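Side-chain contacts in cell death abnormality protein 2 (Caenorhabditis elegans, PDB 3QWX), which acts as a Crk-family SH2/SH3 signalling adaptor required for cell migration and for the engulfment of cell corpses: residues L96-F99 with K100-L104; P17-R21 with E22-K26. One frame throughout, in Å; residues are numbered along the deposited sequence.

Interaction 1: residues L96-F99 with K100-L104; sequences LNHF and KMRVL
Lys-100 N turns back to Asn-97 O, donating at 3.1 Å from well above the carbonyl plane, and the extended Lys-100 side chain runs alongside Asn-97 to a shared water. That water donates to Asn-97 OD1 at 2.6 Å and accepts from Lys-100 NZ at 2.8 Å; the same ammonium is hydrogen-bonded to Phe-6 O and makes a cation-pi contact with the Phe-6 ring. Met-101 N makes a weak bond of 3.5 Å to His-98 O. Here helix 92-98, the second helix of the SH2 domain, unwinds at Phe-99 into the loop toward strand 111-112. Arg-102 lays CB and CG obliquely by the His-98 ring, CB at 4.0 Å from NE2; beyond them chi2 (80°) and chi3 (-70°) bend the chain back so that Arg-102 NE donates to Met-101 O at 2.8 Å, almost straight at 169° and close to the guanidinium plane. The carbonyl of Val-103 meets the rim of the Phe-99 ring, O at 3.4 Å from CE1. Leu-104 makes a CH-pi contact, CD2 over the middle of one face of that ring, 3.5 Å from the centroid, while His-98 CD2 sits over the opposite face.

Interaction 2: residues P17-R21 with E22-K26; sequences PGMSR and EEAHK. With SO4 (sulfate ion), chain B.
The N-cap of helix 21-29, where Ser-20 OG holds Glu-23 N, stands beside the probable phosphotyrosine pocket of the SH2 domain, with Arg-21 reaching to its anion. In SH2 domains an arginine near the beginning of this first helix helps to bind phosphotyrosine, and Arg-21 probably has that role here. The capping bond is 3.1 Å from Glu-23 N to Ser-20 OG, with an angle of 160° at the hydrogen; a chi1 of 66° sets the hydroxyl between the backbone N and the carbonyl carbon, turned toward the first turn of the helix. Its carbonyl starts the main-chain pattern, Ser-20 O taking Ala-24 N at 3.0 Å along a nearly straight N-H, and Arg-21 O then takes His-25 N at 2.9 Å. Just before the cap, Met-19 SD touches both CA and CB of Ala-24 at 3.7 Å, and Met-19 CG meets Glu-23 OE1 at 3.7 Å, the two long side chains crossing at about a right angle. Met-19 also touches Leu-39 and Ala-24 touches Arg-41, both on strand 37-42, which places this face of the helix against the sheet. Glu-22 bends at chi2, which brings its carboxylate back beside the first turn, OE2 lying 3.9 Å from Arg-21 CB. Arg-41, in the position of the FLVR arginine of SH2 domains, completes the anion site with Ser-43 OG and Ser-44 N, so the sulfate probably marks the phosphate position. Arg-21 leaves the helix with CG trans to its backbone N (chi1 -176°) and stays extended as far as NE, its CD passing the same oxygen, O3, that NH1 grips. The sulfate sits at the edge of the guanidinium, near its plane; there Arg-21 NH1 donates to sulfate O3 at 2.8 Å.

Overall arrangement
Both contacts belong to the SH2 domain, one at each of its two helices, and they do not touch: their centres are 22 Å apart and their nearest atoms about 13 Å. Interaction 2 comes first in the chain and concerns a helix beginning; interaction 1 concerns a helix ending. Each mixes buried and exposed residues. In interaction 1 the buried part is aromatic and aliphatic, with polar ends joined through water at the surface. In interaction 2 the small buried part is a methionine and an alanine against strand 37-42, while on the outer side Arg-21 reaches to an anion and two glutamates line the first turn. Strand 49-54, beside 37-42, receives Leu-104 of interaction 1.

Interaction 1: residues L96-F99 with K100-L104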
# COMPACT_ATOMS: atom_id res chain seq x y z
N LEU A 96 1.92 -12.14 -4.70
CA LEU A 96 2.99 -11.36 -4.07
C LEU A 96 4.11 -12.26 -3.56
O LEU A 96 5.28 -11.95 -3.74
CB LEU A 96 2.44 -10.52 -2.91
CG LEU A 96 1.44 -9.40 -3.24
CD1 LEU A 96 0.94 -8.76 -1.97
CD2 LEU A 96 2.06 -8.37 -4.17
N ASN A 97 3.74 -13.35 -2.89
CA ASN A 97 4.73 -14.33 -2.46
C ASN A 97 5.57 -14.83 -3.63
O ASN A 97 6.80 -14.96 -3.54
CB ASN A 97 4.06 -15.54 -1.81
CG ASN A 97 5.07 -16.59 -1.40
OD1 ASN A 97 5.80 -16.41 -0.41
ND2 ASN A 97 5.12 -17.70 -2.14
N HIS A 98 4.90 -15.12 -4.74
CA HIS A 98 5.57 -15.70 -5.90
C HIS A 98 6.71 -14.79 -6.37
O HIS A 98 7.77 -15.26 -6.77
CB HIS A 98 4.55 -15.92 -7.03
CG HIS A 98 5.15 -16.45 -8.30
ND1 HIS A 98 5.35 -17.79 -8.53
CD2 HIS A 98 5.60 -15.80 -9.41
CE1 HIS A 98 5.89 -17.96 -9.72
NE2 HIS A 98 6.05 -16.77 -10.28
N PHE A 99 6.49 -13.48 -6.32
CA PHE A 99 7.48 -12.56 -6.88
C PHE A 99 8.53 -12.09 -5.86
O PHE A 99 9.30 -11.18 -6.13
CB PHE A 99 6.80 -11.40 -7.62
CG PHE A 99 6.17 -11.82 -8.94
CD1 PHE A 99 6.96 -12.08 -10.04
CD2 PHE A 99 4.79 -11.96 -9.06
CE1 PHE A 99 6.40 -12.46 -11.25
CE2 PHE A 99 4.21 -12.36 -10.26
CZ PHE A 99 5.02 -12.60 -11.36
N LYS A 100 8.56 -12.73 -4.70
CA LYS A 100 9.68 -12.59 -3.79
C LYS A 100 10.91 -13.29 -4.36
O LYS A 100 12.03 -12.83 -4.17
CB LYS A 100 9.36 -13.21 -2.42
CG LYS A 100 8.48 -12.37 -1.50
CD LYS A 100 8.47 -13.01 -0.12
CE LYS A 100 7.70 -12.19 0.89
NZ LYS A 100 7.76 -12.84 2.23
N MET A 101 10.69 -14.40 -5.06
CA MET A 101 11.78 -15.28 -5.48
C MET A 101 11.83 -15.49 -6.99
O MET A 101 12.56 -16.35 -7.48
CB MET A 101 11.69 -16.64 -4.78
CG MET A 101 12.01 -16.61 -3.29
SD MET A 101 13.67 -16.01 -2.90
CE MET A 101 14.67 -17.46 -3.26
N ARG A 102 11.02 -14.72 -7.71
CA ARG A 102 10.98 -14.75 -9.17
C ARG A 102 10.86 -13.27 -9.57
O ARG A 102 10.21 -12.50 -8.86
CB ARG A 102 9.75 -15.53 -9.64
CG ARG A 102 9.96 -16.52 -10.79
CD ARG A 102 10.57 -17.85 -10.33
NE ARG A 102 11.97 -17.73 -9.90
CZ ARG A 102 13.00 -18.34 -10.47
NH1 ARG A 102 14.22 -18.16 -9.98
NH2 ARG A 102 12.84 -19.14 -11.52
N VAL A 103 11.49 -12.87 -10.67
CA VAL A 103 11.41 -11.46 -11.06
C VAL A 103 10.14 -11.14 -11.83
O VAL A 103 9.55 -12.01 -12.48
CB VAL A 103 12.61 -10.99 -11.92
CG1 VAL A 103 13.91 -11.10 -11.13
CG2 VAL A 103 12.66 -11.77 -13.23
N LEU A 104 9.73 -9.88 -11.75
CA LEU A 104 8.65 -9.38 -12.59
C LEU A 104 9.25 -9.08 -13.95
O LEU A 104 8.99 -9.79 -14.92
CB LEU A 104 8.02 -8.14 -11.96
CG LEU A 104 7.27 -8.51 -10.67
CD1 LEU A 104 7.34 -7.42 -9.60
CD2 LEU A 104 5.83 -8.87 -11.03
O HOH W 1 5.97 -14.84 1.61

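Interaction 2: residues P17-R21 with E22-K26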
# COMPACT_ATOMS: atom_id res chain seq x y z
N PRO A 17 -4.72 3.57 -1.68
CA PRO A 17 -5.97 3.88 -2.38
C PRO A 17 -6.00 5.29 -2.99
O PRO A 17 -6.59 5.47 -4.06
CB PRO A 17 -7.04 3.75 -1.29
CG PRO A 17 -6.40 2.97 -0.19
CD PRO A 17 -4.94 3.25 -0.25
N GLY A 18 -5.37 6.27 -2.36
CA GLY A 18 -5.39 7.62 -2.90
C GLY A 18 -4.40 7.94 -4.02
O GLY A 18 -4.54 8.94 -4.72
N MET A 19 -3.42 7.06 -4.20
CA MET A 19 -2.26 7.37 -5.04
C MET A 19 -2.45 7.11 -6.53
O MET A 19 -3.00 6.07 -6.93
CB MET A 19 -1.06 6.56 -4.53
CG MET A 19 0.29 7.02 -5.02
SD MET A 19 1.55 5.92 -4.38
CE MET A 19 1.66 6.46 -2.67
N SER A 20 -1.98 8.04 -7.36
CA SER A 20 -2.06 7.86 -8.81
C SER A 20 -0.83 7.12 -9.31
O SER A 20 0.16 6.97 -8.59
CB SER A 20 -2.16 9.21 -9.52
OG SER A 20 -0.98 9.97 -9.36
N ARG A 21 -0.91 6.66 -10.56
CA ARG A 21 0.24 6.09 -11.24
C ARG A 21 1.42 7.06 -11.20
O ARG A 21 2.56 6.68 -10.93
CB ARG A 21 -0.12 5.75 -12.68
CG ARG A 21 0.99 5.06 -13.44
CD ARG A 21 0.64 4.81 -14.90
NE ARG A 21 1.78 4.27 -15.64
CZ ARG A 21 1.84 3.03 -16.11
NH1 ARG A 21 0.81 2.21 -15.92
NH2 ARG A 21 2.91 2.61 -16.77
N GLU A 22 1.13 8.33 -11.47
CA GLU A 22 2.17 9.35 -11.56
C GLU A 22 2.85 9.60 -10.21
O GLU A 22 4.08 9.79 -10.15
CB GLU A 22 1.60 10.64 -12.15
CG GLU A 22 1.25 10.54 -13.63
CD GLU A 22 0.04 9.65 -13.92
OE1 GLU A 22 -0.94 9.69 -13.14
OE2 GLU A 22 0.07 8.93 -14.95
N GLU A 23 2.06 9.62 -9.14
CA GLU A 23 2.65 9.82 -7.83
C GLU A 23 3.51 8.62 -7.42
O GLU A 23 4.63 8.79 -6.93
CB GLU A 23 1.62 10.12 -6.75
CG GLU A 23 2.30 10.56 -5.47
CD GLU A 23 1.36 10.85 -4.32
OE1 GLU A 23 0.13 10.67 -4.47
OE2 GLU A 23 1.88 11.26 -3.26
N ALA A 24 2.98 7.42 -7.62
CA ALA A 24 3.74 6.19 -7.35
C ALA A 24 5.07 6.14 -8.09
O ALA A 24 6.10 5.75 -7.54
CB ALA A 24 2.90 4.96 -7.70
N HIS A 25 5.05 6.52 -9.37
CA HIS A 25 6.25 6.48 -10.20
C HIS A 25 7.30 7.44 -9.64
O HIS A 25 8.49 7.12 -9.54
CB HIS A 25 5.90 6.88 -11.63
CG HIS A 25 6.82 6.31 -12.66
ND1 HIS A 25 8.15 6.66 -12.75
CD2 HIS A 25 6.60 5.42 -13.66
CE1 HIS A 25 8.71 6.01 -13.75
NE2 HIS A 25 7.79 5.24 -14.31
N LYS A 26 6.85 8.64 -9.30
CA LYS A 26 7.73 9.63 -8.69
C LYS A 26 8.30 9.12 -7.36
O LYS A 26 9.51 9.17 -7.16
CB LYS A 26 6.97 10.94 -8.47
CG LYS A 26 7.82 12.05 -7.86
CD LYS A 26 6.94 13.11 -7.18
CE LYS A 26 7.77 14.12 -6.41
NZ LYS A 26 6.97 15.31 -5.98
S SO4 B . -2.70 2.46 -14.22
O1 SO4 B . -3.17 3.05 -12.98
O2 SO4 B . -2.84 3.43 -15.30
O3 SO4 B . -1.29 2.07 -14.13
O4 SO4 B . -3.48 1.26 -14.50